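Local coordinates for methyltransferase domain-containing protein (Serratia marcescens, PDB 7CLU), which probably transfers a methyl group from S-adenosylmethionine to an oxygen of an intermediate in the synthetic pathway of the pigment prodigiosin, at residues 25-33 and 42-50; 101-109 and 120-131. One frame throughout, in Å; residues are numbered along the deposited sequence.

Contact 1: 25-33 and 42-50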
loop_
_atom_site.group_PDB
_atom_site.type_symbol
_atom_site.label_atom_id
_atom_site.label_comp_id
_atom_site.label_asym_id
_atom_site.label_seq_id
_atom_site.Cartn_x
_atom_site.Cartn_y
_atom_site.Cartn_z
ATOM N N LEU A 25 2.438 10.178 10.013
ATOM C CA LEU A 25 1.848 11.479 9.721
ATOM C C LEU A 25 0.712 11.784 10.684
ATOM O O LEU A 25 0.602 12.910 11.184
ATOM C CB LEU A 25 1.367 11.535 8.269
ATOM C CG LEU A 25 2.446 11.493 7.178
ATOM C CD1 LEU A 25 1.811 11.318 5.793
ATOM C CD2 LEU A 25 3.334 12.728 7.212
ATOM N N ALA A 26 -0.132 10.787 10.966
ATOM C CA ALA A 26 -1.240 10.989 11.894
ATOM C C ALA A 26 -0.728 11.297 13.297
ATOM O O ALA A 26 -1.283 12.153 13.998
ATOM C CB ALA A 26 -2.150 9.760 11.894
ATOM N N LEU A 27 0.354 10.636 13.713
ATOM C CA LEU A 27 0.966 10.935 15.004
ATOM C C LEU A 27 1.735 12.250 15.001
ATOM O O LEU A 27 2.183 12.683 16.066
ATOM C CB LEU A 27 1.896 9.789 15.421
ATOM C CG LEU A 27 1.230 8.484 15.867
ATOM C CD1 LEU A 27 2.202 7.310 15.858
ATOM C CD2 LEU A 27 0.626 8.642 17.250
ATOM N N LYS A 28 1.876 12.902 13.845
ATOM C CA LYS A 28 2.723 14.082 13.698
ATOM C C LYS A 28 4.134 13.801 14.211
ATOM O O LYS A 28 4.756 14.628 14.879
ATOM C CB LYS A 28 2.105 15.293 14.397
ATOM C CG LYS A 28 0.803 15.754 13.763
ATOM C CD LYS A 28 0.018 16.655 14.702
ATOM C CE LYS A 28 -1.196 17.264 14.001
ATOM N NZ LYS A 28 -0.913 17.577 12.573
ATOM N N LEU A 29 4.640 12.611 13.887
ATOM C CA LEU A 29 5.911 12.158 14.438
ATOM C C LEU A 29 7.058 13.035 13.967
ATOM O O LEU A 29 7.933 13.406 14.757
ATOM C CB LEU A 29 6.145 10.696 14.049
ATOM C CG LEU A 29 7.504 10.062 14.379
ATOM C CD1 LEU A 29 7.329 8.573 14.691
ATOM C CD2 LEU A 29 8.474 10.242 13.247
ATOM N N PHE A 30 7.080 13.371 12.679
ATOM C CA PHE A 30 8.170 14.180 12.168
ATOM C C PHE A 30 8.186 15.573 12.780
ATOM O O PHE A 30 9.228 16.228 12.757
ATOM C CB PHE A 30 8.091 14.252 10.645
ATOM C CG PHE A 30 7.912 12.913 9.999
ATOM C CD1 PHE A 30 8.976 12.035 9.891
ATOM C CD2 PHE A 30 6.672 12.526 9.513
ATOM C CE1 PHE A 30 8.820 10.798 9.301
ATOM C CE2 PHE A 30 6.501 11.289 8.924
ATOM C CZ PHE A 30 7.577 10.413 8.819
ATOM N N ASP A 31 7.065 16.027 13.354
ATOM C CA ASP A 31 7.056 17.328 14.017
ATOM C C ASP A 31 8.051 17.378 15.173
ATOM O O ASP A 31 8.664 18.422 15.417
ATOM C CB ASP A 31 5.650 17.648 14.527
ATOM C CG ASP A 31 4.686 18.046 13.408
ATOM O OD1 ASP A 31 5.138 18.318 12.270
ATOM O OD2 ASP A 31 3.470 18.096 13.688
ATOM N N GLN A 32 8.226 16.264 15.881
ATOM C CA GLN A 32 9.108 16.195 17.046
ATOM C C GLN A 32 10.575 16.350 16.697
ATOM O O GLN A 32 11.402 16.485 17.611
ATOM C CB GLN A 32 8.901 14.871 17.776
ATOM C CG GLN A 32 7.442 14.512 17.980
ATOM C CD GLN A 32 6.622 15.699 18.466
ATOM O OE1 GLN A 32 6.969 16.341 19.463
ATOM N NE2 GLN A 32 5.537 16.005 17.753
ATOM N N LEU A 33 10.921 16.329 15.411
ATOM C CA LEU A 33 12.297 16.477 14.965
ATOM C C LEU A 33 12.530 17.760 14.183
ATOM O O LEU A 33 13.604 17.927 13.598
ATOM C CB LEU A 33 12.708 15.281 14.110
ATOM C CG LEU A 33 12.653 13.904 14.779
ATOM C CD1 LEU A 33 12.910 12.810 13.749
ATOM C CD2 LEU A 33 13.652 13.812 15.952
ATOM N N HIS A 42 12.762 9.780 23.792
ATOM C CA HIS A 42 12.307 11.160 23.923
ATOM C C HIS A 42 11.281 11.534 22.860
ATOM O O HIS A 42 10.370 12.330 23.132
ATOM C CB HIS A 42 13.508 12.106 23.865
ATOM C CG HIS A 42 14.387 12.018 25.074
ATOM N ND1 HIS A 42 15.344 11.037 25.229
ATOM C CD2 HIS A 42 14.432 12.772 26.199
ATOM C CE1 HIS A 42 15.950 11.196 26.391
ATOM N NE2 HIS A 42 15.415 12.241 26.999
ATOM N N ILE A 43 11.410 10.988 21.652
ATOM C CA ILE A 43 10.323 11.122 20.687
ATOM C C ILE A 43 9.046 10.518 21.258
ATOM O O ILE A 43 7.969 11.123 21.188
ATOM C CB ILE A 43 10.705 10.477 19.341
ATOM C CG1 ILE A 43 11.932 11.148 18.746
ATOM C CG2 ILE A 43 9.513 10.505 18.362
ATOM C CD1 ILE A 43 12.468 10.441 17.533
ATOM N N ALA A 44 9.148 9.326 21.854
ATOM C CA ALA A 44 7.968 8.690 22.433
ATOM C C ALA A 44 7.389 9.506 23.584
ATOM O O ALA A 44 6.169 9.523 23.781
ATOM C CB ALA A 44 8.309 7.279 22.905
ATOM N N ALA A 45 8.242 10.180 24.357
ATOM C CA ALA A 45 7.748 11.067 25.402
ATOM C C ALA A 45 6.970 12.229 24.801
ATOM O O ALA A 45 5.842 12.516 25.217
ATOM C CB ALA A 45 8.919 11.581 26.244
ATOM N N ARG A 46 7.552 12.894 23.803
ATOM C CA ARG A 46 6.894 14.046 23.201
ATOM C C ARG A 46 5.609 13.649 22.485
ATOM O O ARG A 46 4.686 14.463 22.387
ATOM C CB ARG A 46 7.846 14.752 22.238
ATOM C CG ARG A 46 9.120 15.303 22.915
ATOM C CD ARG A 46 9.939 16.150 21.962
ATOM N NE ARG A 46 9.081 17.062 21.207
ATOM C CZ ARG A 46 9.514 18.033 20.409
ATOM N NH1 ARG A 46 8.637 18.795 19.768
ATOM N NH2 ARG A 46 10.815 18.261 20.257
ATOM N N LEU A 47 5.523 12.413 21.987
ATOM C CA LEU A 47 4.314 11.948 21.313
ATOM C C LEU A 47 3.282 11.361 22.256
ATOM O O LEU A 47 2.160 11.091 21.813
ATOM C CB LEU A 47 4.638 10.886 20.264
ATOM C CG LEU A 47 5.346 11.342 18.999
ATOM C CD1 LEU A 47 5.498 10.149 18.080
ATOM C CD2 LEU A 47 4.600 12.487 18.309
ATOM N N ASP A 48 3.626 11.141 23.527
ATOM C CA ASP A 48 2.721 10.490 24.473
ATOM C C ASP A 48 2.451 9.046 24.053
ATOM O O ASP A 48 1.304 8.602 23.999
ATOM C CB ASP A 48 1.407 11.276 24.607
ATOM C CG ASP A 48 0.730 11.085 25.952
ATOM O OD1 ASP A 48 -0.449 11.496 26.088
ATOM O OD2 ASP A 48 1.367 10.537 26.874
ATOM N N CYS A 49 3.520 8.317 23.731
ATOM C CA CYS A 49 3.425 6.938 23.272
ATOM C C CYS A 49 4.431 6.046 23.988
ATOM O O CYS A 49 5.500 6.517 24.390
ATOM C CB CYS A 49 3.689 6.859 21.765
ATOM S SG CYS A 49 2.292 7.330 20.735
ATOM N N PRO A 50 4.123 4.753 24.143
ATOM C CA PRO A 50 5.124 3.808 24.654
ATOM C C PRO A 50 6.447 3.930 23.909
ATOM O O PRO A 50 6.484 4.167 22.698
ATOM C CB PRO A 50 4.478 2.442 24.410
ATOM C CG PRO A 50 3.035 2.711 24.369
ATOM C CD PRO A 50 2.849 4.092 23.825
HETATM O O HOH W 1 5.062 16.654 21.360
#

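Contact 2: 101-109 and 120-131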
loop_
_atom_site.group_PDB
_atom_site.type_symbol
_atom_site.label_atom_id
_atom_site.label_comp_id
_atom_site.label_asym_id
_atom_site.label_seq_id
_atom_site.Cartn_x
_atom_site.Cartn_y
_atom_site.Cartn_z
ATOM N N THR A 101 -8.902 6.920 6.775
ATOM C CA THR A 101 -10.332 6.957 7.072
ATOM C C THR A 101 -11.211 6.485 5.916
ATOM O O THR A 101 -12.375 6.134 6.141
ATOM C CB THR A 101 -10.743 8.385 7.464
ATOM O OG1 THR A 101 -10.537 9.270 6.356
ATOM C CG2 THR A 101 -9.912 8.890 8.637
ATOM N N PHE A 102 -10.680 6.435 4.700
ATOM C CA PHE A 102 -11.514 6.233 3.526
ATOM C C PHE A 102 -10.910 5.236 2.535
ATOM O O PHE A 102 -11.458 4.149 2.357
ATOM C CB PHE A 102 -11.765 7.584 2.867
ATOM C CG PHE A 102 -12.804 7.554 1.798
ATOM C CD1 PHE A 102 -14.102 7.142 2.083
ATOM C CD2 PHE A 102 -12.496 7.969 0.511
ATOM C CE1 PHE A 102 -15.066 7.122 1.106
ATOM C CE2 PHE A 102 -13.456 7.954 -0.475
ATOM C CZ PHE A 102 -14.746 7.533 -0.180
ATOM N N LEU A 103 -9.779 5.566 1.898
ATOM C CA LEU A 103 -9.301 4.719 0.798
ATOM C C LEU A 103 -8.777 3.360 1.277
ATOM O O LEU A 103 -9.007 2.338 0.622
ATOM C CB LEU A 103 -8.227 5.448 0.005
ATOM C CG LEU A 103 -8.697 6.701 -0.740
ATOM C CD1 LEU A 103 -7.628 7.160 -1.729
ATOM C CD2 LEU A 103 -9.990 6.405 -1.444
ATOM N N TYR A 104 -7.994 3.331 2.354
ATOM C CA TYR A 104 -7.472 2.046 2.815
ATOM C C TYR A 104 -8.600 1.090 3.176
ATOM O O TYR A 104 -8.578 -0.060 2.700
ATOM C CB TYR A 104 -6.506 2.281 3.977
ATOM C CG TYR A 104 -5.754 1.063 4.447
ATOM C CD1 TYR A 104 -6.310 0.191 5.394
ATOM C CD2 TYR A 104 -4.485 0.786 3.963
ATOM C CE1 TYR A 104 -5.604 -0.923 5.848
ATOM C CE2 TYR A 104 -3.765 -0.315 4.412
ATOM C CZ TYR A 104 -4.325 -1.168 5.348
ATOM O OH TYR A 104 -3.589 -2.266 5.777
ATOM N N PRO A 105 -9.618 1.481 3.958
ATOM C CA PRO A 105 -10.705 0.523 4.228
ATOM C C PRO A 105 -11.397 0.033 2.963
ATOM O O PRO A 105 -11.688 -1.161 2.851
ATOM C CB PRO A 105 -11.659 1.312 5.137
ATOM C CG PRO A 105 -10.843 2.387 5.714
ATOM C CD PRO A 105 -9.815 2.744 4.692
ATOM N N LEU A 106 -11.644 0.919 1.998
ATOM C CA LEU A 106 -12.358 0.522 0.784
ATOM C C LEU A 106 -11.535 -0.443 -0.059
ATOM O O LEU A 106 -12.068 -1.423 -0.587
ATOM C CB LEU A 106 -12.710 1.761 -0.036
ATOM C CG LEU A 106 -13.781 2.672 0.545
ATOM C CD1 LEU A 106 -13.749 3.998 -0.195
ATOM C CD2 LEU A 106 -15.161 1.986 0.418
ATOM N N TRP A 107 -10.228 -0.191 -0.206
ATOM C CA TRP A 107 -9.425 -1.123 -0.987
ATOM C C TRP A 107 -9.309 -2.482 -0.321
ATOM O O TRP A 107 -8.967 -3.459 -0.997
ATOM C CB TRP A 107 -8.023 -0.570 -1.243
ATOM C CG TRP A 107 -7.960 0.391 -2.393
ATOM C CD1 TRP A 107 -8.402 1.684 -2.404
ATOM C CD2 TRP A 107 -7.379 0.150 -3.683
ATOM N NE1 TRP A 107 -8.141 2.258 -3.630
ATOM C CE2 TRP A 107 -7.520 1.336 -4.433
ATOM C CE3 TRP A 107 -6.773 -0.966 -4.286
ATOM C CZ2 TRP A 107 -7.054 1.451 -5.755
ATOM C CZ3 TRP A 107 -6.327 -0.858 -5.598
ATOM C CH2 TRP A 107 -6.457 0.350 -6.314
ATOM N N GLY A 108 -9.569 -2.566 0.979
ATOM C CA GLY A 108 -9.644 -3.869 1.612
ATOM C C GLY A 108 -10.656 -4.769 0.932
ATOM O O GLY A 108 -10.481 -5.985 0.891
ATOM N N GLU A 109 -11.688 -4.176 0.334
ATOM C CA GLU A 109 -12.753 -4.910 -0.340
ATOM C C GLU A 109 -12.692 -4.749 -1.860
ATOM O O GLU A 109 -13.726 -4.791 -2.536
ATOM C CB GLU A 109 -14.114 -4.463 0.204
ATOM C CG GLU A 109 -14.276 -4.666 1.711
ATOM C CD GLU A 109 -14.281 -6.142 2.101
ATOM O OE1 GLU A 109 -15.094 -6.898 1.541
ATOM O OE2 GLU A 109 -13.451 -6.553 2.943
ATOM N N GLN A 120 -17.648 0.159 -2.458
ATOM C CA GLN A 120 -17.799 -0.622 -1.237
ATOM C C GLN A 120 -18.111 0.254 -0.028
ATOM O O GLN A 120 -17.862 -0.158 1.106
ATOM C CB GLN A 120 -16.547 -1.470 -0.993
ATOM C CG GLN A 120 -16.289 -2.509 -2.099
ATOM C CD GLN A 120 -17.436 -3.483 -2.273
ATOM O OE1 GLN A 120 -17.691 -4.309 -1.389
ATOM N NE2 GLN A 120 -18.127 -3.411 -3.419
ATOM N N ARG A 121 -18.671 1.452 -0.242
ATOM C CA ARG A 121 -18.947 2.330 0.894
ATOM C C ARG A 121 -20.007 1.739 1.827
ATOM O O ARG A 121 -19.950 1.966 3.042
ATOM C CB ARG A 121 -19.369 3.715 0.402
ATOM C CG ARG A 121 -18.298 4.442 -0.434
ATOM C CD ARG A 121 -18.724 5.851 -0.826
ATOM N NE ARG A 121 -20.102 5.904 -1.314
ATOM C CZ ARG A 121 -20.470 5.846 -2.594
ATOM N NH1 ARG A 121 -19.563 5.732 -3.554
ATOM N NH2 ARG A 121 -21.763 5.906 -2.918
ATOM N N ARG A 122 -20.971 0.981 1.288
ATOM C CA ARG A 122 -21.996 0.356 2.125
ATOM C C ARG A 122 -21.399 -0.767 2.957
ATOM O O ARG A 122 -21.502 -0.774 4.187
ATOM C CB ARG A 122 -23.136 -0.192 1.261
ATOM C CG ARG A 122 -23.867 0.819 0.391
ATOM C CD ARG A 122 -25.148 0.202 -0.184
ATOM N NE ARG A 122 -25.305 0.478 -1.611
ATOM C CZ ARG A 122 -25.842 1.592 -2.102
ATOM N NH1 ARG A 122 -26.273 2.539 -1.279
ATOM N NH2 ARG A 122 -25.948 1.765 -3.417
ATOM N N THR A 123 -20.798 -1.747 2.281
ATOM C CA THR A 123 -19.964 -2.761 2.907
ATOM C C THR A 123 -19.100 -2.173 4.018
ATOM O O THR A 123 -19.215 -2.551 5.191
ATOM C CB THR A 123 -19.084 -3.392 1.818
ATOM O OG1 THR A 123 -19.893 -3.724 0.675
ATOM C CG2 THR A 123 -18.369 -4.629 2.330
ATOM N N VAL A 124 -18.265 -1.196 3.665
ATOM C CA VAL A 124 -17.165 -0.812 4.539
ATOM C C VAL A 124 -17.619 0.152 5.636
ATOM O O VAL A 124 -17.192 0.033 6.792
ATOM C CB VAL A 124 -16.019 -0.231 3.682
ATOM C CG1 VAL A 124 -15.024 0.516 4.528
ATOM C CG2 VAL A 124 -15.343 -1.349 2.874
ATOM N N PHE A 125 -18.479 1.121 5.311
ATOM C CA PHE A 125 -18.838 2.176 6.259
ATOM C C PHE A 125 -20.284 2.110 6.743
ATOM O O PHE A 125 -20.671 2.926 7.590
ATOM C CB PHE A 125 -18.589 3.561 5.646
ATOM C CG PHE A 125 -17.178 3.779 5.198
ATOM C CD1 PHE A 125 -16.176 4.003 6.127
ATOM C CD2 PHE A 125 -16.850 3.752 3.846
ATOM C CE1 PHE A 125 -14.864 4.206 5.720
ATOM C CE2 PHE A 125 -15.534 3.951 3.436
ATOM C CZ PHE A 125 -14.542 4.165 4.379
ATOM N N GLY A 126 -21.089 1.186 6.229
ATOM C CA GLY A 126 -22.514 1.201 6.528
ATOM C C GLY A 126 -23.235 2.430 6.012
ATOM O O GLY A 126 -24.266 2.820 6.571
ATOM N N ASP A 127 -22.717 3.053 4.953
ATOM C CA ASP A 127 -23.272 4.278 4.384
ATOM C C ASP A 127 -23.933 3.926 3.056
ATOM O O ASP A 127 -23.248 3.599 2.081
ATOM C CB ASP A 127 -22.163 5.321 4.202
ATOM C CG ASP A 127 -22.694 6.709 3.904
ATOM O OD1 ASP A 127 -23.874 6.827 3.498
ATOM O OD2 ASP A 127 -21.918 7.684 4.075
ATOM N N ASP A 128 -25.263 3.989 3.003
ATOM C CA ASP A 128 -25.963 3.662 1.770
ATOM C C ASP A 128 -26.305 4.898 0.944
ATOM O O ASP A 128 -27.176 4.826 0.074
ATOM C CB ASP A 128 -27.226 2.848 2.065
ATOM C CG ASP A 128 -28.034 3.427 3.192
ATOM O OD1 ASP A 128 -27.959 4.656 3.407
ATOM O OD2 ASP A 128 -28.742 2.656 3.865
ATOM N N ARG A 129 -25.636 6.020 1.191
ATOM C CA ARG A 129 -25.842 7.215 0.386
ATOM C C ARG A 129 -25.025 7.151 -0.896
ATOM O O ARG A 129 -23.966 6.519 -0.953
ATOM C CB ARG A 129 -25.453 8.471 1.156
ATOM C CG ARG A 129 -26.225 8.699 2.428
ATOM C CD ARG A 129 -25.601 9.831 3.230
ATOM N NE ARG A 129 -24.251 9.506 3.676
ATOM C CZ ARG A 129 -23.425 10.387 4.233
ATOM N NH1 ARG A 129 -23.824 11.641 4.416
ATOM N NH2 ARG A 129 -22.211 10.016 4.614
ATOM N N SER A 130 -25.514 7.843 -1.925
ATOM C CA SER A 130 -24.813 7.901 -3.197
ATOM C C SER A 130 -23.584 8.801 -3.095
ATOM O O SER A 130 -23.470 9.655 -2.211
ATOM C CB SER A 130 -25.746 8.401 -4.302
ATOM O OG SER A 130 -25.827 9.817 -4.298
ATOM N N TRP A 131 -22.645 8.588 -4.014
ATOM C CA TRP A 131 -21.456 9.433 -4.054
ATOM C C TRP A 131 -21.853 10.898 -4.177
ATOM O O TRP A 131 -21.375 11.757 -3.425
ATOM C CB TRP A 131 -20.551 9.014 -5.216
ATOM C CG TRP A 131 -19.210 9.690 -5.210
ATOM C CD1 TRP A 131 -18.642 10.404 -6.227
ATOM C CD2 TRP A 131 -18.263 9.696 -4.136
ATOM N NE1 TRP A 131 -17.403 10.859 -5.848
ATOM C CE2 TRP A 131 -17.148 10.438 -4.569
ATOM C CE3 TRP A 131 -18.251 9.146 -2.847
ATOM C CZ2 TRP A 131 -16.038 10.647 -3.765
ATOM C CZ3 TRP A 131 -17.139 9.361 -2.047
ATOM C CH2 TRP A 131 -16.051 10.105 -2.512
#

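Contact 1: 25-33 and 42-50
Gln32 leans against both Arg46 and Leu47, and its chain shows why a long amide suits this place. CB lies beside the Arg46 guanidinium, NE being its nearest atom there. Gln32 CG, anti to the carbonyl carbon (chi1 -46°), rests on Leu47 CD2 at 3.5 Å; the bend at chi2 (-45°) then turns the amide toward Arg46. At the tip the two amide atoms part. Gln32 OE1 takes a weak hydrogen bond from Arg46 NE (2.8 Å), the amide and guanidinium planes standing nearly perpendicular, and a water also donates to this oxygen. Gln32 NE2 gives a straight but long bond to Lys28 O (3.3 Å), a carbonyl that Asp31 N reaches from the opposite face. Next to this polar pair, buried branched side chains pack together. Leu47 CD1 rests on Leu29 CB at 4.1 Å, while Leu47 CD2 lies 3.3 Å from Leu27 O. Ile43 CD1 meets Leu33 CD2 at 3.9 Å, and Tyr74 of strand 73-75 touches both residues. Schellman motifs, with Lys28 and Asp48 at positive phi, end helices 15-26 and 40-47. Such small packed helices beside a two-stranded antiparallel hairpin are consistent with the winged-helix-like dimerisation domain of this O-methyltransferase family.

Contact 2: 101-109 and 120-131
Phe125 and Phe102 lie with nearly parallel planes, 18° apart, but slid so far that they barely overlap, their centroids 5.7 Å from each other. One face of the Phe125 ring carries CG1 of its neighbour Val124, and at its edge, in plane, sits Phe102 O, 3.7 Å from Phe125 CZ. Leu106 CG also abuts that edge, 3.6 Å from Phe125 CE2. Over a face of Phe102 lies Leu106 CD1, offset toward the rim; Arg121 CD approaches its edge. Trp131 extends the cluster rim to rim, Phe102 CZ reaching Trp131 CZ3 at 3.5 Å. With CG anti to the backbone N (chi1 -169°), Phe102 swings from its helix toward both rings. Pro105 suits the kink because it has no N-H to give the preceding turn, and its CB meets Val124 CG1 at 3.5 Å. Farther along, Glu109 CB packs on Gln120 CG (3.7 Å), making use of their aliphatic parts. The Arg121 guanidinium spreads one face against Trp131 CA, gives Arg129 O an in-plane bond, and forms a salt bridge with Asp300. Since no hydrogen bond joins the two segments, their union depends on nonpolar packing, while polar groups tie 120-131 to itself and to Ser298 and Asp300.

Overall arrangement
Both contacts are partly buried and join neighbouring pieces of helix, yet they serve different parts of the subunit. Contact 1 lies in the N-terminal dimerisation domain, its centre about 28 Å from that of the chain, and away from the annotated sites; its aliphatic interior is edged by the Gln32-Arg46 pair. Contact 2, its centre about 19 Å from that of the chain, combines an aromatic cluster with aliphatic packing. It links helix 93-107 to segment 120-131, whose Trp131 side chain is about 9 Å from that of His247, the predicted proton acceptor. The two contacts share no helix; the nearest atoms of contact 1 and contact 2 are about 8 Å apart. Both border the second subunit, contact 2 through Tyr104 stacking on its counterpart there.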